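Local coordinates for protein Pre-mRNA-splicing factor SAD1 (Saccharomyces cerevisiae, PDB 4MSX) that promotes assembly of newly made U4 snRNA into the U4/U6 snRNP and is required for pre-mRNA splicing, although its ubiquitin-protease fold is catalytically inactive, at residues R226-I229 / C230-I234; Y252-R256 / E257-L261; L268-L271 / W272-K276. All coordinates share one frame; numbering follows the deposited sequence.

Contact 1: R226-I229 / C230-I234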
ATOM      1  N   ARG A 226       9.754  -8.442   3.077  1.00 27.40           N
ATOM      2  CA  ARG A 226       9.649  -7.554   1.937  1.00 27.60           C
ATOM      3  C   ARG A 226       8.503  -6.544   2.137  1.00 24.40           C
ATOM      4  O   ARG A 226       8.618  -5.386   1.778  1.00 25.79           O
ATOM      5  CB  ARG A 226       9.392  -8.371   0.664  1.00 24.68           C
ATOM      6  CG  ARG A 226      10.674  -9.032   0.091  1.00 31.93           C
ATOM      7  CD  ARG A 226      10.143  -9.925  -1.028  1.00 37.53           C
ATOM      8  NE  ARG A 226      11.131 -10.594  -1.858  1.00 39.85           N
ATOM      9  CZ  ARG A 226      11.476 -10.198  -3.088  1.00 39.41           C
ATOM     10  NH1 ARG A 226      11.001  -9.069  -3.651  1.00 36.07           N
ATOM     11  NH2 ARG A 226      12.333 -10.927  -3.741  1.00 36.42           N
ATOM     12  N   LEU A 227       7.408  -6.996   2.724  1.00 25.96           N
ATOM     13  CA  LEU A 227       6.240  -6.121   2.856  1.00 26.78           C
ATOM     14  C   LEU A 227       6.633  -5.001   3.865  1.00 26.29           C
ATOM     15  O   LEU A 227       6.266  -3.820   3.726  1.00 26.82           O
ATOM     16  CB  LEU A 227       5.049  -6.939   3.373  1.00 25.00           C
ATOM     17  CG  LEU A 227       3.827  -6.093   3.786  1.00 27.82           C
ATOM     18  CD1 LEU A 227       3.365  -5.231   2.620  1.00 29.37           C
ATOM     19  CD2 LEU A 227       2.696  -7.019   4.257  1.00 29.66           C
ATOM     20  N   SER A 228       7.370  -5.390   4.898  1.00 26.96           N
ATOM     21  CA  SER A 228       7.720  -4.394   5.936  1.00 26.70           C
ATOM     22  C   SER A 228       8.605  -3.324   5.311  1.00 24.39           C
ATOM     23  O   SER A 228       8.509  -2.108   5.649  1.00 25.35           O
ATOM     24  CB  SER A 228       8.432  -5.043   7.168  1.00 29.43           C
ATOM     25  OG  SER A 228       9.744  -5.492   6.840  1.00 30.20           O
ATOM     26  N   ILE A 229       9.496  -3.740   4.399  1.00 25.87           N
ATOM     27  CA  ILE A 229      10.328  -2.744   3.765  1.00 25.74           C
ATOM     28  C   ILE A 229       9.502  -1.793   2.858  1.00 26.86           C
ATOM     29  O   ILE A 229       9.813  -0.609   2.785  1.00 24.70           O
ATOM     30  CB  ILE A 229      11.563  -3.426   3.043  1.00 28.86           C
ATOM     31  CG1 ILE A 229      12.519  -3.966   4.149  1.00 36.05           C
ATOM     32  CG2 ILE A 229      12.232  -2.453   2.091  1.00 30.54           C
ATOM     33  CD1 ILE A 229      13.519  -4.990   3.686  1.00 34.63           C
ATOM     34  N   CYS A 230       8.498  -2.308   2.123  1.00 25.27           N
ATOM     35  CA  CYS A 230       7.631  -1.407   1.337  1.00 24.00           C
ATOM     36  C   CYS A 230       6.997  -0.337   2.251  1.00 22.55           C
ATOM     37  O   CYS A 230       6.931   0.860   1.897  1.00 25.79           O
ATOM     38  CB  CYS A 230       6.479  -2.199   0.700  1.00 26.94           C
ATOM     39  SG  CYS A 230       7.116  -3.322  -0.645  1.00 36.65           S
ATOM     40  N   VAL A 231       6.464  -0.799   3.385  1.00 22.68           N
ATOM     41  CA  VAL A 231       5.743   0.120   4.316  1.00 23.09           C
ATOM     42  C   VAL A 231       6.751   1.138   4.867  1.00 21.15           C
ATOM     43  O   VAL A 231       6.471   2.329   4.908  1.00 23.02           O
ATOM     44  CB  VAL A 231       5.040  -0.649   5.466  1.00 24.13           C
ATOM     45  CG1 VAL A 231       4.438   0.362   6.498  1.00 23.77           C
ATOM     46  CG2 VAL A 231       3.960  -1.597   4.894  1.00 24.85           C
ATOM     47  N   LYS A 232       7.957   0.670   5.213  1.00 24.65           N
ATOM     48  CA  LYS A 232       8.995   1.618   5.676  1.00 25.07           C
ATOM     49  C   LYS A 232       9.379   2.660   4.627  1.00 26.05           C
ATOM     50  O   LYS A 232       9.626   3.844   4.963  1.00 24.38           O
ATOM     51  CB  LYS A 232      10.248   0.869   6.125  1.00 27.45           C
ATOM     52  CG  LYS A 232      10.010   0.015   7.405  1.00 25.69           C
ATOM     53  CD  LYS A 232      11.238  -0.944   7.550  1.00 32.59           C
ATOM     54  CE  LYS A 232      11.075  -2.013   8.594  1.00 33.08           C
ATOM     55  NZ  LYS A 232      11.090  -1.401   9.890  1.00 37.87           N
ATOM     56  N   LYS A 233       9.426   2.263   3.348  1.00 24.42           N
ATOM     57  CA  LYS A 233       9.722   3.256   2.323  1.00 19.75           C
ATOM     58  C   LYS A 233       8.576   4.175   2.078  1.00 23.34           C
ATOM     59  O   LYS A 233       8.797   5.350   1.763  1.00 25.17           O
ATOM     60  CB  LYS A 233      10.083   2.541   0.970  1.00 23.51           C
ATOM     61  CG  LYS A 233      11.467   1.862   1.078  1.00 28.08           C
ATOM     62  CD  LYS A 233      11.755   0.953  -0.169  1.00 28.27           C
ATOM     63  CE  LYS A 233      13.225   0.460  -0.101  1.00 29.77           C
ATOM     64  NZ  LYS A 233      13.442  -0.516  -1.307  1.00 37.57           N
ATOM     65  N   ILE A 234       7.328   3.645   2.134  1.00 20.80           N
ATOM     66  CA  ILE A 234       6.168   4.525   1.871  1.00 24.43           C
ATOM     67  C   ILE A 234       6.194   5.743   2.814  1.00 24.81           C
ATOM     68  O   ILE A 234       5.784   6.863   2.439  1.00 24.74           O
ATOM     69  CB  ILE A 234       4.869   3.709   2.037  1.00 26.02           C
ATOM     70  CG1 ILE A 234       4.688   2.839   0.756  1.00 24.61           C
ATOM     71  CG2 ILE A 234       3.633   4.624   2.339  1.00 23.45           C
ATOM     72  CD1 ILE A 234       3.613   1.736   0.966  1.00 26.89           C
TER
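I229 and K233, one helical turn apart, run side by side and point the same way, and their contact illustrates how a lysine can spend its carbon chain on a neighbour and its charge on a distant partner. The K233 chain stays extended beyond CG, and this straight run lays CD and CE along the branch methyl of I229, with K233 CE 3.8 Å from I229 CG2. That methyl is available because it stands anti to the backbone N of I229 (chi1 -70°, measured to CG1), facing the following turn. The ammonium group beyond forms a salt bridge with D77, a residue in the range of the degenerate UBP-type zinc finger.

K232 solves the same problem differently. Its CG lies only 3.1 Å from S228 O, and its CE comes within 4.1 Å of S228 OG. The chain then bends at its last torsion (chi4 -69°), and NZ turns to the carbonyl oxygens of F212 and N215, which satisfy the ammonium of a buried lysine. S228 OG instead bonds back to K225 O in the preceding turn. A purely apolar pair occupies another side of the helix: L227 CD1 approaches V231 CG2 at 4.3 Å. Beneath these side chains run four consecutive i to i+4 backbone bonds, from C230 N to R226 O through K233 N to I229 O, all between 2.9 and 3.1 Å.

R226 forms salt bridges with E222, one turn earlier in its helix, and with D248 of helix 247-256, and makes a cation-pi contact with the ring of Y252. Within the fold, helix 222-234 is wedged between its neighbours: L227 and V231 pack on helices 189-203 and 206-214, I234 also meets 189-203, and C230 and R226 rest on F249 of helix 247-256.

Contact 2: Y252-R256 / E257-L261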
ATOM      1  N   TYR A 252       7.210 -10.700  -7.129  1.00 29.59           N
ATOM      2  CA  TYR A 252       7.591 -11.740  -6.193  1.00 25.04           C
ATOM      3  C   TYR A 252       6.360 -12.488  -5.647  1.00 30.82           C
ATOM      4  O   TYR A 252       6.356 -13.733  -5.436  1.00 29.23           O
ATOM      5  CB  TYR A 252       8.432 -11.117  -4.997  1.00 28.72           C
ATOM      6  CG  TYR A 252       8.477 -11.991  -3.775  1.00 32.01           C
ATOM      7  CD1 TYR A 252       9.402 -13.021  -3.688  1.00 36.71           C
ATOM      8  CD2 TYR A 252       7.615 -11.806  -2.707  1.00 33.75           C
ATOM      9  CE1 TYR A 252       9.440 -13.872  -2.601  1.00 34.96           C
ATOM     10  CE2 TYR A 252       7.644 -12.661  -1.593  1.00 35.79           C
ATOM     11  CZ  TYR A 252       8.568 -13.699  -1.568  1.00 44.85           C
ATOM     12  OH  TYR A 252       8.639 -14.583  -0.529  1.00 45.18           O
ATOM     13  N   LEU A 253       5.313 -11.741  -5.297  1.00 22.72           N
ATOM     14  CA  LEU A 253       4.125 -12.420  -4.810  1.00 24.37           C
ATOM     15  C   LEU A 253       3.579 -13.474  -5.835  1.00 24.01           C
ATOM     16  O   LEU A 253       3.083 -14.500  -5.450  1.00 25.41           O
ATOM     17  CB  LEU A 253       3.011 -11.382  -4.553  1.00 20.83           C
ATOM     18  CG  LEU A 253       3.393 -10.334  -3.490  1.00 24.03           C
ATOM     19  CD1 LEU A 253       2.127  -9.385  -3.336  1.00 24.95           C
ATOM     20  CD2 LEU A 253       3.722 -10.992  -2.122  1.00 24.28           C
ATOM     21  N   LYS A 254       3.643 -13.144  -7.101  1.00 21.75           N
ATOM     22  CA  LYS A 254       3.063 -14.037  -8.142  1.00 27.03           C
ATOM     23  C   LYS A 254       4.039 -15.237  -8.329  1.00 37.20           C
ATOM     24  O   LYS A 254       3.638 -16.416  -8.406  1.00 33.05           O
ATOM     25  CB  LYS A 254       2.916 -13.294  -9.467  1.00 31.62           C
ATOM     26  CG  LYS A 254       1.996 -12.009  -9.435  1.00 45.79           C
ATOM     27  CD  LYS A 254       1.369 -11.679 -10.819  1.00 74.37           C
ATOM     28  CE  LYS A 254       1.479 -10.191 -11.216  1.00 72.64           C
ATOM     29  NZ  LYS A 254       2.826  -9.770 -11.821  1.00 61.42           N
ATOM     30  N   VAL A 255       5.331 -14.927  -8.369  1.00 30.20           N
ATOM     31  CA  VAL A 255       6.351 -15.984  -8.679  1.00 34.47           C
ATOM     32  C   VAL A 255       6.581 -16.922  -7.494  1.00 38.62           C
ATOM     33  O   VAL A 255       6.675 -18.140  -7.647  1.00 40.91           O
ATOM     34  CB  VAL A 255       7.663 -15.303  -9.135  1.00 35.09           C
ATOM     35  CG1 VAL A 255       8.867 -16.311  -9.214  1.00 43.53           C
ATOM     36  CG2 VAL A 255       7.441 -14.640 -10.465  1.00 39.77           C
ATOM     37  N   ARG A 256       6.608 -16.399  -6.274  1.00 33.25           N
ATOM     38  CA  ARG A 256       6.972 -17.246  -5.166  0.56 32.81           C
ATOM     39  C   ARG A 256       5.887 -17.416  -4.105  1.00 37.46           C
ATOM     40  O   ARG A 256       5.969 -18.332  -3.292  1.00 34.90           O
ATOM     41  CB  ARG A 256       8.340 -16.767  -4.597  0.56 41.80           C
ATOM     42  CG  ARG A 256       9.520 -17.312  -5.451  0.56 44.18           C
ATOM     43  CD  ARG A 256      10.910 -17.137  -4.838  0.56 60.84           C
ATOM     44  NE  ARG A 256      11.519 -15.860  -5.225  0.56 67.96           N
ATOM     45  CZ  ARG A 256      12.375 -15.168  -4.475  0.56 60.74           C
ATOM     46  NH1 ARG A 256      12.746 -15.623  -3.279  0.56 66.57           N
ATOM     47  NH2 ARG A 256      12.862 -14.011  -4.920  0.56 55.17           N
ATOM     48  N   GLU A 257       4.849 -16.556  -4.093  1.00 28.28           N
ATOM     49  CA  GLU A 257       3.803 -16.744  -3.070  1.00 29.76           C
ATOM     50  C   GLU A 257       2.439 -17.166  -3.676  1.00 35.49           C
ATOM     51  O   GLU A 257       1.429 -17.144  -2.991  1.00 35.80           O
ATOM     52  CB  GLU A 257       3.618 -15.473  -2.243  1.00 30.71           C
ATOM     53  CG  GLU A 257       4.918 -15.045  -1.611  1.00 37.16           C
ATOM     54  CD  GLU A 257       5.373 -15.953  -0.424  1.00 45.04           C
ATOM     55  OE1 GLU A 257       4.605 -16.830   0.044  1.00 40.68           O
ATOM     56  OE2 GLU A 257       6.502 -15.751   0.063  1.00 47.58           O
ATOM     57  N   GLY A 258       2.422 -17.512  -4.958  1.00 30.93           N
ATOM     58  CA  GLY A 258       1.229 -18.086  -5.552  1.00 36.42           C
ATOM     59  C   GLY A 258       0.094 -17.081  -5.762  1.00 43.08           C
ATOM     60  O   GLY A 258      -1.065 -17.492  -5.927  1.00 38.62           O
ATOM     61  N   LEU A 259       0.408 -15.785  -5.839  1.00 30.16           N
ATOM     62  CA  LEU A 259      -0.641 -14.789  -6.161  1.00 28.58           C
ATOM     63  C   LEU A 259      -0.994 -14.967  -7.659  1.00 31.56           C
ATOM     64  O   LEU A 259      -0.172 -14.669  -8.550  1.00 29.64           O
ATOM     65  CB  LEU A 259      -0.154 -13.344  -5.973  1.00 29.04           C
ATOM     66  CG  LEU A 259      -1.187 -12.264  -6.375  1.00 28.70           C
ATOM     67  CD1 LEU A 259      -2.499 -12.419  -5.517  1.00 25.82           C
ATOM     68  CD2 LEU A 259      -0.561 -10.858  -6.219  1.00 30.70           C
ATOM     69  N   ASN A 260      -2.187 -15.460  -7.922  1.00 25.84           N
ATOM     70  CA  ASN A 260      -2.553 -15.770  -9.335  1.00 31.19           C
ATOM     71  C   ASN A 260      -4.026 -15.467  -9.667  1.00 29.34           C
ATOM     72  O   ASN A 260      -4.597 -16.064 -10.568  1.00 30.72           O
ATOM     73  CB  ASN A 260      -2.261 -17.244  -9.662  1.00 36.65           C
ATOM     74  CG  ASN A 260      -3.007 -18.214  -8.738  1.00 37.22           C
ATOM     75  OD1 ASN A 260      -3.860 -17.820  -7.925  1.00 43.86           O
ATOM     76  ND2 ASN A 260      -2.682 -19.499  -8.860  1.00 64.06           N
ATOM     77  N   LEU A 261      -4.603 -14.509  -8.978  1.00 24.15           N
ATOM     78  CA  LEU A 261      -5.981 -14.097  -9.254  1.00 22.62           C
ATOM     79  C   LEU A 261      -6.038 -13.369 -10.580  1.00 26.21           C
ATOM     80  O   LEU A 261      -5.230 -12.478 -10.873  1.00 25.85           O
ATOM     81  CB  LEU A 261      -6.447 -13.137  -8.144  1.00 22.95           C
ATOM     82  CG  LEU A 261      -6.306 -13.720  -6.736  1.00 34.30           C
ATOM     83  CD1 LEU A 261      -6.702 -12.656  -5.657  1.00 29.30           C
ATOM     84  CD2 LEU A 261      -7.199 -14.961  -6.607  1.00 36.70           C
TER
HETATM   85  O   HOH W   1       4.170 -18.847  -6.535  1.00 44.46           O
HETATM   86  O   HOH W   2       1.383 -17.498  -9.136  1.00 45.16           O
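Y252 and E257 meet through their polar ends: Y252 OH donates to E257 OE2 at 2.5 Å, a short contact whose geometry makes it a weak bond. The phenol and carboxylate planes stand 64° apart. E257 bends at chi2 (-73°), which folds its carboxylate back to the tyrosine, while its CG lies 3.6 Å from Y252 CE2. The other carboxylate oxygen, OE1, forms a salt bridge with K276.

Among the backbone bonds, L253 O is the focus. It accepts a straight bond from L259 N at 3.0 Å, although the donor sits above the carbonyl plane, and it takes a second, weak one from E257 N. K254 CA adds a CH...O contact to L259 O at 3.3 Å.

Two waters bridge K254 O to the segment beyond: both donate to it, and one of them also weakly accepts from G258 N, while the other weakly donates to L259 O.

Apolar contact completes the turn, with L253 CB 4.0 Å from L259 CD2; both leucines also pack on F269 and W272 of helix 266-280.

The whole is a worked example of helix C-terminal capping: the chain leaves helix 247-256 through a glycine in the left-handed region (G258, phi 73°), and a hydrophobic residue just after it folds back on the last turn.

Contact 3: L268-L271 / W272-K276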
ATOM      1  N   LEU A 268      -9.943  -7.792  -4.023  1.00 20.61           N
ATOM      2  CA  LEU A 268      -9.411  -9.149  -4.051  1.00 23.70           C
ATOM      3  C   LEU A 268      -7.957  -9.145  -3.529  1.00 23.74           C
ATOM      4  O   LEU A 268      -7.534 -10.041  -2.830  1.00 21.94           O
ATOM      5  CB  LEU A 268      -9.393  -9.672  -5.503  1.00 20.65           C
ATOM      6  CG  LEU A 268     -10.832  -9.949  -6.005  1.00 25.69           C
ATOM      7  CD1 LEU A 268     -10.842 -10.297  -7.542  1.00 24.12           C
ATOM      8  CD2 LEU A 268     -11.432 -11.086  -5.174  1.00 29.01           C
ATOM      9  N   PHE A 269      -7.204  -8.131  -3.904  1.00 21.35           N
ATOM     10  CA  PHE A 269      -5.804  -8.094  -3.478  1.00 20.58           C
ATOM     11  C   PHE A 269      -5.692  -7.755  -1.983  1.00 24.09           C
ATOM     12  O   PHE A 269      -4.877  -8.339  -1.284  1.00 23.27           O
ATOM     13  CB  PHE A 269      -5.001  -7.117  -4.317  1.00 18.27           C
ATOM     14  CG  PHE A 269      -3.518  -7.080  -3.949  1.00 22.12           C
ATOM     15  CD1 PHE A 269      -2.737  -8.243  -4.027  1.00 25.02           C
ATOM     16  CD2 PHE A 269      -2.923  -5.897  -3.492  1.00 25.45           C
ATOM     17  CE1 PHE A 269      -1.375  -8.225  -3.673  1.00 26.40           C
ATOM     18  CE2 PHE A 269      -1.533  -5.864  -3.142  1.00 26.00           C
ATOM     19  CZ  PHE A 269      -0.778  -7.022  -3.251  1.00 25.32           C
ATOM     20  N   LEU A 270      -6.531  -6.837  -1.489  1.00 21.44           N
ATOM     21  CA  LEU A 270      -6.535  -6.527  -0.036  0.56 22.45           C
ATOM     22  C   LEU A 270      -6.839  -7.788   0.765  1.00 20.85           C
ATOM     23  O   LEU A 270      -6.167  -8.084   1.747  1.00 22.87           O
ATOM     24  CB  LEU A 270      -7.602  -5.455   0.267  0.56 20.90           C
ATOM     25  CG  LEU A 270      -7.619  -5.115   1.781  0.56 27.40           C
ATOM     26  CD1 LEU A 270      -7.964  -3.632   1.983  0.56 31.95           C
ATOM     27  CD2 LEU A 270      -8.601  -6.014   2.491  0.56 24.43           C
ATOM     28  N   LEU A 271      -7.846  -8.561   0.346  1.00 21.10           N
ATOM     29  CA  LEU A 271      -8.249  -9.762   1.089  1.00 21.46           C
ATOM     30  C   LEU A 271      -7.095 -10.772   1.012  1.00 26.95           C
ATOM     31  O   LEU A 271      -6.765 -11.449   1.989  1.00 25.69           O
ATOM     32  CB  LEU A 271      -9.474 -10.445   0.445  1.00 23.77           C
ATOM     33  CG  LEU A 271     -10.784  -9.606   0.631  1.00 30.45           C
ATOM     34  CD1 LEU A 271     -11.986 -10.223  -0.052  1.00 30.46           C
ATOM     35  CD2 LEU A 271     -11.107  -9.438   2.119  1.00 27.14           C
ATOM     36  N   TRP A 272      -6.532 -10.945  -0.180  1.00 22.23           N
ATOM     37  CA  TRP A 272      -5.388 -11.874  -0.300  1.00 23.49           C
ATOM     38  C   TRP A 272      -4.239 -11.441   0.665  1.00 25.32           C
ATOM     39  O   TRP A 272      -3.593 -12.279   1.339  1.00 26.85           O
ATOM     40  CB  TRP A 272      -4.852 -11.876  -1.762  1.00 25.05           C
ATOM     41  CG  TRP A 272      -3.807 -12.928  -2.016  1.00 27.34           C
ATOM     42  CD1 TRP A 272      -4.006 -14.207  -2.537  1.00 29.68           C
ATOM     43  CD2 TRP A 272      -2.385 -12.781  -1.839  1.00 22.95           C
ATOM     44  NE1 TRP A 272      -2.769 -14.860  -2.659  1.00 29.20           N
ATOM     45  CE2 TRP A 272      -1.776 -14.009  -2.244  1.00 30.20           C
ATOM     46  CE3 TRP A 272      -1.569 -11.738  -1.369  1.00 24.25           C
ATOM     47  CZ2 TRP A 272      -0.401 -14.226  -2.148  1.00 29.87           C
ATOM     48  CZ3 TRP A 272      -0.158 -11.965  -1.296  1.00 27.96           C
ATOM     49  CH2 TRP A 272       0.379 -13.197  -1.699  1.00 31.72           C
ATOM     50  N   LEU A 273      -3.927 -10.159   0.639  1.00 21.68           N
ATOM     51  CA  LEU A 273      -2.769  -9.641   1.381  1.00 24.94           C
ATOM     52  C   LEU A 273      -3.051  -9.751   2.909  1.00 28.18           C
ATOM     53  O   LEU A 273      -2.181 -10.172   3.688  1.00 25.99           O
ATOM     54  CB  LEU A 273      -2.505  -8.176   1.020  1.00 24.55           C
ATOM     55  CG  LEU A 273      -1.132  -7.705   1.478  1.00 30.04           C
ATOM     56  CD1 LEU A 273       0.010  -8.403   0.664  1.00 28.99           C
ATOM     57  CD2 LEU A 273      -1.035  -6.187   1.377  1.00 32.08           C
ATOM     58  N   PHE A 274      -4.263  -9.393   3.353  1.00 24.63           N
ATOM     59  CA  PHE A 274      -4.585  -9.596   4.799  1.00 25.86           C
ATOM     60  C   PHE A 274      -4.472 -11.062   5.209  1.00 30.77           C
ATOM     61  O   PHE A 274      -3.934 -11.385   6.284  1.00 29.97           O
ATOM     62  CB  PHE A 274      -6.009  -9.172   5.137  1.00 23.69           C
ATOM     63  CG  PHE A 274      -6.149  -7.706   5.417  1.00 29.79           C
ATOM     64  CD1 PHE A 274      -5.214  -6.800   4.966  1.00 35.85           C
ATOM     65  CD2 PHE A 274      -7.213  -7.234   6.160  1.00 45.96           C
ATOM     66  CE1 PHE A 274      -5.342  -5.427   5.244  1.00 42.46           C
ATOM     67  CE2 PHE A 274      -7.354  -5.873   6.436  1.00 38.54           C
ATOM     68  CZ  PHE A 274      -6.424  -4.979   5.977  1.00 37.14           C
ATOM     69  N   ASN A 275      -4.963 -11.975   4.361  1.00 30.31           N
ATOM     70  CA  ASN A 275      -4.864 -13.377   4.715  1.00 31.62           C
ATOM     71  C   ASN A 275      -3.411 -13.855   4.711  1.00 28.37           C
ATOM     72  O   ASN A 275      -3.018 -14.709   5.521  1.00 32.34           O
ATOM     73  CB  ASN A 275      -5.768 -14.268   3.839  1.00 31.43           C
ATOM     74  CG  ASN A 275      -7.293 -14.008   4.109  1.00 46.06           C
ATOM     75  OD1 ASN A 275      -7.716 -13.720   5.249  1.00 39.65           O
ATOM     76  ND2 ASN A 275      -8.102 -14.080   3.055  1.00 43.31           N
ATOM     77  N   LYS A 276      -2.599 -13.323   3.806  1.00 26.29           N
ATOM     78  CA  LYS A 276      -1.220 -13.798   3.712  1.00 26.76           C
ATOM     79  C   LYS A 276      -0.421 -13.261   4.940  1.00 31.12           C
ATOM     80  O   LYS A 276       0.493 -13.917   5.467  1.00 29.80           O
ATOM     81  CB  LYS A 276      -0.588 -13.341   2.410  1.00 26.25           C
ATOM     82  CG  LYS A 276       0.879 -13.758   2.222  1.00 30.88           C
ATOM     83  CD  LYS A 276       0.915 -15.259   1.976  1.00 38.78           C
ATOM     84  CE  LYS A 276       2.324 -15.735   1.903  1.00 53.58           C
ATOM     85  NZ  LYS A 276       2.419 -17.122   1.406  1.00 53.13           N
TER
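L270 and F274 make a CH-pi contact along helix 266-280, an alpha-helix in the ubiquitin-specific-protease domain whose i to i+4 side-chain pairs illustrate packing between successive turns. L270 CD2 sits over the middle of the phenyl face, 4.0 Å from the ring centroid and 4° off the normal. L270 is modelled in two conformers, so this fit describes one of them. With CG anti to the carbonyl carbon (chi1 -84°), the F274 ring leans back along the helix towards L270. The same ring meets W321 edge-to-face. Replacing the phenyl with the small side chain of an alanine would probably leave L270 CD2 without the face it lies over and open a gap beside W321.

Other apolar contacts lie on a different side. A first torsion of F269 that sets CG opposite the backbone N carries the ring towards the following turn. There F269 CE1 comes within 4.2 Å of W272 CE3, the two rings being set obliquely, and F269 CZ lies equally far from L273 CD1. F269 and L273 also reach V198 of helix 189-203.

The hydrogen bonds follow the standard i to i+4 ladder: W272 N to L268 O, L273 N to F269 O, F274 N to L270 O and N275 N to L271 O. The third is the straightest, at 172° at the hydrogen.

On the exposed side, N275 OD1 accepts a hydrogen bond from W321 NE1, so W321 meets both N275 and the F274 ring. The amide nitrogen of N275 faces back along the helix: ND2 lies 3.1 Å from L271 O, yet the angle there is too poor for a hydrogen bond.

The three contacts follow one another along the chain, all within the ubiquitin-specific-protease domain, in helix 222-234, at the end of helix 247-256 with its exit loop, and in helix 266-280. Contact 2 lies between the other two in the chain and touches both. Its centre lies about 18 Å from that of contact 1, which it meets where R226 approaches Y252, and about 12 Å from that of contact 3, with which it shares a salt bridge and apolar packing. Contacts 1 and 3 do not touch, their nearest atoms being about 5 Å apart. Through contact 2 the three successive helices pack together, probably as part of the thumb of the protease fold, away from the zinc site.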